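Long-range contacts in probable translation initiation factor eIF-2B subunit epsilon (PDB 5B04), which serves as a component of the eIF2B complex, which catalyses the exchange of GDP for GTP on the gamma subunit of the initiation factor eIF2: residues I[392-398]-I[410-416]; I[400-406]-I[417-422]; I[175-179]-I[217-221]. All coordinates share one frame; numbering follows the deposited sequence.

Contact 1 (I[392-398]-I[410-416])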
loop_
_atom_site.group_PDB
_atom_site.type_symbol
_atom_site.label_atom_id
_atom_site.label_comp_id
_atom_site.label_asym_id
_atom_site.label_seq_id
_atom_site.Cartn_x
_atom_site.Cartn_y
_atom_site.Cartn_z
ATOM N N ASN I 392 32.658 -17.950 55.306
ATOM C CA ASN I 392 33.460 -17.765 54.103
ATOM C C ASN I 392 34.066 -19.076 53.617
ATOM O O ASN I 392 34.369 -19.961 54.419
ATOM C CB ASN I 392 34.572 -16.744 54.354
ATOM C CG ASN I 392 34.037 -15.378 54.733
ATOM O OD1 ASN I 392 32.990 -14.952 54.248
ATOM N ND2 ASN I 392 34.757 -14.683 55.606
ATOM N N ASN I 393 34.229 -19.192 52.301
ATOM C CA ASN I 393 34.897 -20.336 51.682
ATOM C C ASN I 393 34.249 -21.676 52.036
ATOM O O ASN I 393 34.923 -22.603 52.479
ATOM C CB ASN I 393 36.380 -20.346 52.074
ATOM C CG ASN I 393 37.220 -21.225 51.167
ATOM O OD1 ASN I 393 37.577 -22.348 51.527
ATOM N ND2 ASN I 393 37.544 -20.716 49.983
ATOM N N CYS I 394 32.939 -21.776 51.835
ATOM C CA CYS I 394 32.217 -23.001 52.159
ATOM C C CYS I 394 31.677 -23.701 50.916
ATOM O O CYS I 394 31.414 -23.067 49.895
ATOM C CB CYS I 394 31.067 -22.705 53.121
ATOM S SG CYS I 394 31.585 -22.202 54.774
ATOM N N SER I 395 31.513 -25.016 51.017
ATOM C CA SER I 395 30.955 -25.808 49.929
ATOM C C SER I 395 29.761 -26.624 50.411
ATOM O O SER I 395 29.900 -27.512 51.251
ATOM C CB SER I 395 32.019 -26.732 49.332
ATOM O OG SER I 395 31.466 -27.564 48.328
ATOM N N ILE I 396 28.586 -26.308 49.878
ATOM C CA ILE I 396 27.371 -27.041 50.208
ATOM C C ILE I 396 26.892 -27.796 48.974
ATOM O O ILE I 396 26.624 -27.196 47.934
ATOM C CB ILE I 396 26.267 -26.107 50.717
ATOM C CG1 ILE I 396 26.816 -25.205 51.826
ATOM C CG2 ILE I 396 25.080 -26.908 51.216
ATOM C CD1 ILE I 396 25.773 -24.320 52.461
ATOM N N GLU I 397 26.784 -29.114 49.096
ATOM C CA GLU I 397 26.609 -29.970 47.930
ATOM C C GLU I 397 25.201 -30.557 47.824
ATOM O O GLU I 397 24.342 -30.287 48.662
ATOM C CB GLU I 397 27.663 -31.075 47.959
ATOM C CG GLU I 397 29.078 -30.528 48.131
ATOM C CD GLU I 397 30.142 -31.607 48.147
ATOM O OE1 GLU I 397 29.788 -32.796 48.283
ATOM O OE2 GLU I 397 31.337 -31.261 48.025
ATOM N N ASP I 398 24.974 -31.357 46.785
ATOM C CA ASP I 398 23.633 -31.817 46.430
ATOM C C ASP I 398 22.970 -32.670 47.508
ATOM O O ASP I 398 23.570 -33.606 48.036
ATOM C CB ASP I 398 23.679 -32.604 45.117
ATOM C CG ASP I 398 24.273 -31.801 43.975
ATOM O OD1 ASP I 398 24.314 -30.557 44.078
ATOM O OD2 ASP I 398 24.696 -32.415 42.973
ATOM N N ASP I 410 33.597 -20.961 58.762
ATOM C CA ASP I 410 34.442 -20.732 57.594
ATOM C C ASP I 410 35.213 -21.982 57.182
ATOM O O ASP I 410 35.549 -22.821 58.021
ATOM C CB ASP I 410 35.423 -19.587 57.863
ATOM C CG ASP I 410 34.731 -18.247 58.013
ATOM O OD1 ASP I 410 33.514 -18.230 58.292
ATOM O OD2 ASP I 410 35.406 -17.208 57.854
ATOM N N ASN I 411 35.476 -22.094 55.883
ATOM C CA ASN I 411 36.272 -23.180 55.315
ATOM C C ASN I 411 35.712 -24.564 55.634
ATOM O O ASN I 411 36.465 -25.505 55.887
ATOM C CB ASN I 411 37.719 -23.077 55.800
ATOM C CG ASN I 411 38.257 -21.662 55.726
ATOM O OD1 ASN I 411 38.261 -20.936 56.721
ATOM N ND2 ASN I 411 38.704 -21.258 54.543
ATOM N N THR I 412 34.389 -24.682 55.611
ATOM C CA THR I 412 33.727 -25.941 55.934
ATOM C C THR I 412 33.034 -26.533 54.710
ATOM O O THR I 412 32.459 -25.807 53.899
ATOM C CB THR I 412 32.691 -25.754 57.059
ATOM O OG1 THR I 412 33.257 -24.956 58.106
ATOM C CG2 THR I 412 32.260 -27.101 57.625
ATOM N N ILE I 413 33.093 -27.855 54.581
ATOM C CA ILE I 413 32.436 -28.545 53.478
ATOM C C ILE I 413 31.395 -29.539 53.977
ATOM O O ILE I 413 31.732 -30.553 54.589
ATOM C CB ILE I 413 33.451 -29.295 52.596
ATOM C CG1 ILE I 413 34.411 -28.309 51.930
ATOM C CG2 ILE I 413 32.729 -30.127 51.546
ATOM C CD1 ILE I 413 35.445 -28.971 51.047
ATOM N N ILE I 414 30.147 -29.318 53.575
ATOM C CA ILE I 414 29.065 -30.240 53.863
ATOM C C ILE I 414 28.816 -31.157 52.696
ATOM O O ILE I 414 28.460 -30.729 51.631
ATOM C CB ILE I 414 27.768 -29.495 54.131
ATOM C CG1 ILE I 414 27.913 -28.635 55.359
ATOM C CG2 ILE I 414 26.638 -30.456 54.392
ATOM C CD1 ILE I 414 27.889 -27.171 55.044
ATOM N N GLU I 415 28.944 -32.438 52.945
ATOM C CA GLU I 415 28.878 -33.442 51.921
ATOM C C GLU I 415 27.462 -33.611 51.483
ATOM O O GLU I 415 26.579 -33.067 52.082
ATOM C CB GLU I 415 29.403 -34.761 52.445
ATOM C CG GLU I 415 30.750 -34.679 53.124
ATOM C CD GLU I 415 31.285 -36.043 53.470
ATOM O OE1 GLU I 415 30.650 -36.744 54.275
ATOM O OE2 GLU I 415 32.333 -36.416 52.925
ATOM N N LYS I 416 27.257 -34.329 50.397
ATOM C CA LYS I 416 25.935 -34.486 49.849
ATOM C C LYS I 416 25.003 -35.149 50.822
ATOM O O LYS I 416 25.350 -36.099 51.468
ATOM C CB LYS I 416 26.005 -35.366 48.612
ATOM C CG LYS I 416 26.816 -34.782 47.477
ATOM C CD LYS I 416 26.940 -35.757 46.319
ATOM C CE LYS I 416 27.183 -35.048 44.992
ATOM N NZ LYS I 416 27.899 -33.745 45.100
#
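Glu397 places CG anti to its carbonyl carbon (chi1 -52°) and then runs extended, while Lys416 bends at its last torsion (chi4 29°); acid and amine thus meet between successive coils of a left-handed beta-helix. The resulting salt bridge is long, 3.8 Å from Glu397 OE1 to Lys416 NZ, and the two side chains cross at about a right angle. The carboxylate of Asp398 is also near, though at 4.1 Å from Asp398 OD2 to Lys416 NZ it is too far for a salt bridge.

Stacking the coils in register is the work of parallel backbone pairing. Ser395 takes part twice, N to Thr412 O at 3.1 Å and O to Ile414 N at 3.0 Å, and Asn411 N reaches Asn392 O at 2.8 Å. Asn393 therefore falls beside Asn411 and Ile396 beside Ile414. On the buried face Ile396 and Ile414 lie side by side, CG1 of the former 3.9 Å from CD1 of the latter, with Ile408 also packed on Ile414; Ser395 and Ile413 take the outer face.

Asn393 and Asn411 both hold left-handed backbone conformations at the corner of their coils. Their amides, turned 44° apart, are joined by a weak hydrogen bond, Asn411 ND2 to Asn393 OD1 at 3.4 Å.

Contact 2 (I[400-406]-I[417-422])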
loop_
_atom_site.group_PDB
_atom_site.type_symbol
_atom_site.label_atom_id
_atom_site.label_comp_id
_atom_site.label_asym_id
_atom_site.label_seq_id
_atom_site.Cartn_x
_atom_site.Cartn_y
_atom_site.Cartn_z
ATOM N N ALA I 400 21.911 -31.566 50.394
ATOM C CA ALA I 400 22.117 -30.970 51.709
ATOM C C ALA I 400 20.880 -30.231 52.203
ATOM O O ALA I 400 20.271 -29.451 51.472
ATOM C CB ALA I 400 23.308 -30.030 51.679
ATOM N N ILE I 401 20.511 -30.488 53.453
ATOM C CA ILE I 401 19.390 -29.799 54.075
ATOM C C ILE I 401 19.840 -29.133 55.368
ATOM O O ILE I 401 20.072 -29.800 56.377
ATOM C CB ILE I 401 18.225 -30.754 54.368
ATOM C CG1 ILE I 401 17.759 -31.433 53.080
ATOM C CG2 ILE I 401 17.074 -30.004 55.019
ATOM C CD1 ILE I 401 16.675 -32.455 53.297
ATOM N N VAL I 402 19.967 -27.813 55.326
ATOM C CA VAL I 402 20.421 -27.049 56.477
ATOM C C VAL I 402 19.238 -26.395 57.183
ATOM O O VAL I 402 18.746 -25.352 56.749
ATOM C CB VAL I 402 21.440 -25.973 56.063
ATOM C CG1 VAL I 402 21.977 -25.256 57.283
ATOM C CG2 VAL I 402 22.575 -26.602 55.269
ATOM N N ALA I 403 18.785 -27.016 58.269
ATOM C CA ALA I 403 17.621 -26.536 59.009
ATOM C C ALA I 403 17.841 -25.132 59.565
ATOM O O ALA I 403 18.964 -24.631 59.580
ATOM C CB ALA I 403 17.276 -27.498 60.135
ATOM N N ALA I 404 16.761 -24.513 60.028
ATOM C CA ALA I 404 16.792 -23.123 60.476
ATOM C C ALA I 404 17.753 -22.905 61.638
ATOM O O ALA I 404 17.904 -23.766 62.503
ATOM C CB ALA I 404 15.393 -22.670 60.864
ATOM N N GLY I 405 18.407 -21.748 61.642
ATOM C CA GLY I 405 19.273 -21.357 62.739
ATOM C C GLY I 405 20.703 -21.848 62.630
ATOM O O GLY I 405 21.608 -21.255 63.218
ATOM N N VAL I 406 20.909 -22.928 61.882
ATOM C CA VAL I 406 22.228 -23.544 61.756
ATOM C C VAL I 406 23.270 -22.572 61.208
ATOM O O VAL I 406 23.040 -21.897 60.204
ATOM C CB VAL I 406 22.179 -24.788 60.845
ATOM C CG1 VAL I 406 23.580 -25.334 60.602
ATOM C CG2 VAL I 406 21.288 -25.855 61.451
ATOM N N ASN I 417 23.799 -34.628 50.916
ATOM C CA ASN I 417 22.705 -35.282 51.576
ATOM C C ASN I 417 22.750 -35.180 53.063
ATOM O O ASN I 417 21.882 -35.703 53.733
ATOM C CB ASN I 417 22.668 -36.741 51.220
ATOM C CG ASN I 417 22.789 -36.973 49.757
ATOM O OD1 ASN I 417 21.806 -36.981 49.041
ATOM N ND2 ASN I 417 23.999 -37.179 49.302
ATOM N N LYS I 418 23.754 -34.511 53.594
ATOM C CA LYS I 418 23.857 -34.399 55.029
ATOM C C LYS I 418 22.711 -33.544 55.457
ATOM O O LYS I 418 22.403 -32.573 54.815
ATOM C CB LYS I 418 25.168 -33.761 55.435
ATOM C CG LYS I 418 26.007 -34.628 56.350
ATOM C CD LYS I 418 26.022 -36.065 55.880
ATOM C CE LYS I 418 27.124 -36.848 56.566
ATOM N NZ LYS I 418 28.111 -37.397 55.596
ATOM N N ARG I 419 22.081 -33.893 56.559
ATOM C CA ARG I 419 20.993 -33.102 57.062
ATOM C C ARG I 419 21.495 -32.498 58.318
ATOM O O ARG I 419 21.912 -33.207 59.193
ATOM C CB ARG I 419 19.837 -34.002 57.415
ATOM C CG ARG I 419 18.670 -33.942 56.466
ATOM C CD ARG I 419 18.570 -35.206 55.645
ATOM N NE ARG I 419 17.192 -35.638 55.509
ATOM C CZ ARG I 419 16.747 -36.366 54.501
ATOM N NH1 ARG I 419 17.571 -36.740 53.539
ATOM N NH2 ARG I 419 15.480 -36.722 54.457
ATOM N N LEU I 420 21.423 -31.190 58.435
ATOM C CA LEU I 420 21.896 -30.538 59.622
ATOM C C LEU I 420 20.720 -29.889 60.243
ATOM O O LEU I 420 19.796 -29.506 59.570
ATOM C CB LEU I 420 22.911 -29.472 59.292
ATOM C CG LEU I 420 24.065 -29.869 58.408
ATOM C CD1 LEU I 420 25.180 -28.878 58.592
ATOM C CD2 LEU I 420 24.528 -31.248 58.774
ATOM N N THR I 421 20.754 -29.808 61.555
ATOM C CA THR I 421 19.695 -29.207 62.364
ATOM C C THR I 421 20.232 -28.374 63.531
ATOM O O THR I 421 21.427 -28.171 63.672
ATOM C CB THR I 421 18.737 -30.282 62.924
ATOM O OG1 THR I 421 17.759 -29.664 63.769
ATOM C CG2 THR I 421 19.498 -31.315 63.725
ATOM N N THR I 422 19.332 -27.851 64.349
ATOM C CA THR I 422 19.739 -27.128 65.544
ATOM C C THR I 422 19.006 -27.719 66.734
ATOM O O THR I 422 18.919 -27.104 67.796
ATOM C CB THR I 422 19.439 -25.621 65.439
ATOM O OG1 THR I 422 19.879 -24.957 66.630
ATOM C CG2 THR I 422 17.947 -25.391 65.258
#
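On another side of the left-handed beta-helix, two rungs stack as parallel strands 401-402 and 419-420, the latter the last strand of its sheet within this chain. Three backbone hydrogen bonds set the register: Ile401 N to Lys418 O at 3.1 Å, Leu420 N to Ile401 O at 2.8 Å, and Ala403 N to Leu420 O at 3.0 Å.

Ile401 and Arg419 point the same way and run alongside each other. The arginine chain, bent at chi2 (109°) and chi3, lays its stem along the isoleucine, CG 3.8 Å from Ile401 CB, and Ile401 CD1 sits over one guanidinium face near the rim. Leu277 of helix 277-288 touches both residues. Cutting Arg419 back to an alanine is likely to leave Ile401 CD1 without the guanidinium and stem beside it and to open a gap against Leu277.

Beyond the strands, a type II turn from Ala403 to Val406, with Gly405 at a positive phi, brings Val406 back toward the rung of strand 419-420, CG1 4.4 Å from Leu420 CD1. The chemistry implies a division of labour: main-chain amides fix the rungs, while aliphatic surface, including that of an arginine, packs alongside them.

Contact 3 (I[175-179]-I[217-221]); sequences SVFVI and DLIDC
This is a buried side-chain contact inside the curled mixed sheet of the nucleotidyltransferase-like domain, made where one long strand bends away from its neighbour. Strand 175-179 pairs antiparallel with the earlier part of strand 212-226, through Arg215 and Glu213; by residues 218-221 that strand has swung round, so that the two short segments cross at 104° with their axes 7.5 Å apart. Here the two segments meet through side chains, not backbone pairing.

Leu218 supplies the apolar half. Its CD1 lies 4.0 Å from Phe177 CB, against the root of the aromatic side chain, and meets Ile179 CD1 tip to tip at 3.9 Å. Cys263 and Val265 of strand 260-266 close in around this cluster, and Met157 packs on Phe177.

Asp220 supplies the polar half. With CG anti to the backbone N (chi1 -172°), its carboxylate is carried across to the rim of the Phe177 ring, where Asp220 CG lies near the ring plane, 4.0 Å from CZ. Ring and carboxylate planes stand 83° apart. The same ring makes an edge-to-face pair with Tyr189 of strand 186-191, so its orientation is set from more than one direction. Asp220 OD1 has its principal partner in Arg244, through a salt bridge.

Chemically, the phenylalanine serves both halves: aliphatic carbon meets its root, and an acid approaches its hydrogen-bearing edge, where the ring's weak positive polarity would probably favour it. The salt bridge to Arg244 probably supplies most of the compensation this buried carboxylate needs, the ring edge adding little.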
loop_
_atom_site.group_PDB
_atom_site.type_symbol
_atom_site.label_atom_id
_atom_site.label_comp_id
_atom_site.label_asym_id
_atom_site.label_seq_id
_atom_site.Cartn_x
_atom_site.Cartn_y
_atom_site.Cartn_z
ATOM N N SER I 175 0.848 -44.707 38.378
ATOM C CA SER I 175 -0.144 -45.758 38.561
ATOM C C SER I 175 -0.803 -46.132 37.238
ATOM O O SER I 175 -0.888 -45.311 36.324
ATOM C CB SER I 175 -1.210 -45.319 39.568
ATOM O OG SER I 175 -0.624 -44.883 40.782
ATOM N N VAL I 176 -1.267 -47.373 37.140
ATOM C CA VAL I 176 -1.981 -47.825 35.952
ATOM C C VAL I 176 -3.488 -47.744 36.160
ATOM O O VAL I 176 -4.033 -48.356 37.080
ATOM C CB VAL I 176 -1.607 -49.269 35.569
ATOM C CG1 VAL I 176 -2.469 -49.749 34.411
ATOM C CG2 VAL I 176 -0.136 -49.358 35.208
ATOM N N PHE I 177 -4.154 -46.980 35.302
ATOM C CA PHE I 177 -5.606 -46.872 35.335
ATOM C C PHE I 177 -6.224 -47.598 34.147
ATOM O O PHE I 177 -5.702 -47.536 33.034
ATOM C CB PHE I 177 -6.044 -45.403 35.331
ATOM C CG PHE I 177 -5.781 -44.681 36.623
ATOM C CD1 PHE I 177 -4.506 -44.245 36.945
ATOM C CD2 PHE I 177 -6.814 -44.421 37.507
ATOM C CE1 PHE I 177 -4.266 -43.574 38.131
ATOM C CE2 PHE I 177 -6.581 -43.750 38.693
ATOM C CZ PHE I 177 -5.305 -43.326 39.005
ATOM N N VAL I 178 -7.329 -48.292 34.388
ATOM C CA VAL I 178 -8.108 -48.881 33.306
ATOM C C VAL I 178 -9.512 -48.297 33.347
ATOM O O VAL I 178 -10.295 -48.594 34.250
ATOM C CB VAL I 178 -8.171 -50.413 33.400
ATOM C CG1 VAL I 178 -9.044 -50.975 32.289
ATOM C CG2 VAL I 178 -6.771 -51.005 33.336
ATOM N N ILE I 179 -9.823 -47.457 32.367
ATOM C CA ILE I 179 -11.030 -46.645 32.414
ATOM C C ILE I 179 -11.982 -46.933 31.256
ATOM O O ILE I 179 -11.551 -47.150 30.124
ATOM C CB ILE I 179 -10.675 -45.144 32.404
ATOM C CG1 ILE I 179 -9.362 -44.898 33.151
ATOM C CG2 ILE I 179 -11.798 -44.325 33.005
ATOM C CD1 ILE I 179 -8.959 -43.443 33.220
ATOM N N ASP I 217 -0.158 -43.231 31.350
ATOM C CA ASP I 217 0.257 -41.868 31.041
ATOM C C ASP I 217 -0.349 -40.856 32.006
ATOM O O ASP I 217 -0.201 -39.649 31.821
ATOM C CB ASP I 217 -0.134 -41.507 29.606
ATOM C CG ASP I 217 -1.634 -41.540 29.385
ATOM O OD1 ASP I 217 -2.269 -42.543 29.770
ATOM O OD2 ASP I 217 -2.180 -40.560 28.836
ATOM N N LEU I 218 -1.030 -41.346 33.034
ATOM C CA LEU I 218 -1.751 -40.466 33.945
ATOM C C LEU I 218 -0.960 -40.130 35.205
ATOM O O LEU I 218 -0.238 -40.967 35.745
ATOM C CB LEU I 218 -3.091 -41.095 34.333
ATOM C CG LEU I 218 -4.078 -41.307 33.186
ATOM C CD1 LEU I 218 -5.399 -41.852 33.705
ATOM C CD2 LEU I 218 -4.290 -40.009 32.421
ATOM N N ILE I 219 -1.102 -38.888 35.660
ATOM C CA ILE I 219 -0.560 -38.471 36.946
ATOM C C ILE I 219 -1.653 -38.541 38.006
ATOM O O ILE I 219 -2.660 -37.836 37.920
ATOM C CB ILE I 219 0.015 -37.042 36.896
ATOM C CG1 ILE I 219 1.335 -37.025 36.125
ATOM C CG2 ILE I 219 0.228 -36.502 38.303
ATOM C CD1 ILE I 219 2.042 -35.684 36.155
ATOM N N ASP I 220 -1.457 -39.401 39.000
ATOM C CA ASP I 220 -2.423 -39.539 40.081
ATOM C C ASP I 220 -2.236 -38.415 41.092
ATOM O O ASP I 220 -1.427 -38.522 42.015
ATOM C CB ASP I 220 -2.287 -40.905 40.757
ATOM C CG ASP I 220 -3.388 -41.173 41.764
ATOM O OD1 ASP I 220 -4.382 -40.416 41.784
ATOM O OD2 ASP I 220 -3.264 -42.149 42.534
ATOM N N CYS I 221 -2.989 -37.336 40.907
ATOM C CA CYS I 221 -2.881 -36.160 41.763
ATOM C C CYS I 221 -3.392 -36.439 43.169
ATOM O O CYS I 221 -3.042 -35.732 44.115
ATOM C CB CYS I 221 -3.656 -34.989 41.155
ATOM S SG CYS I 221 -3.373 -34.743 39.388
#

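Contacts 1 and 2 are two sides of the same construction. Strand 395-396 is followed by 401-402 and strand 413-414 by 419-420, so the same pair of coils is joined twice, with centres 12 Å apart. They also touch inside the helix, where Ile414 CG1 lies 4.2 Å from Leu420 CD1. Contact 3 belongs to the other domain: its centre is 41 Å from that of contact 1 and 36 Å from that of contact 2, with nearest atoms about 24 and 21 Å away. Here backbone pairing stacks the coils, whereas contact 3, where the strands have diverged, is made by side chains. Contact 3 also lies at subunit interfaces, Val176 packing on Met222 of the gamma subunit and Ile219 on Phe345 of the beta subunit.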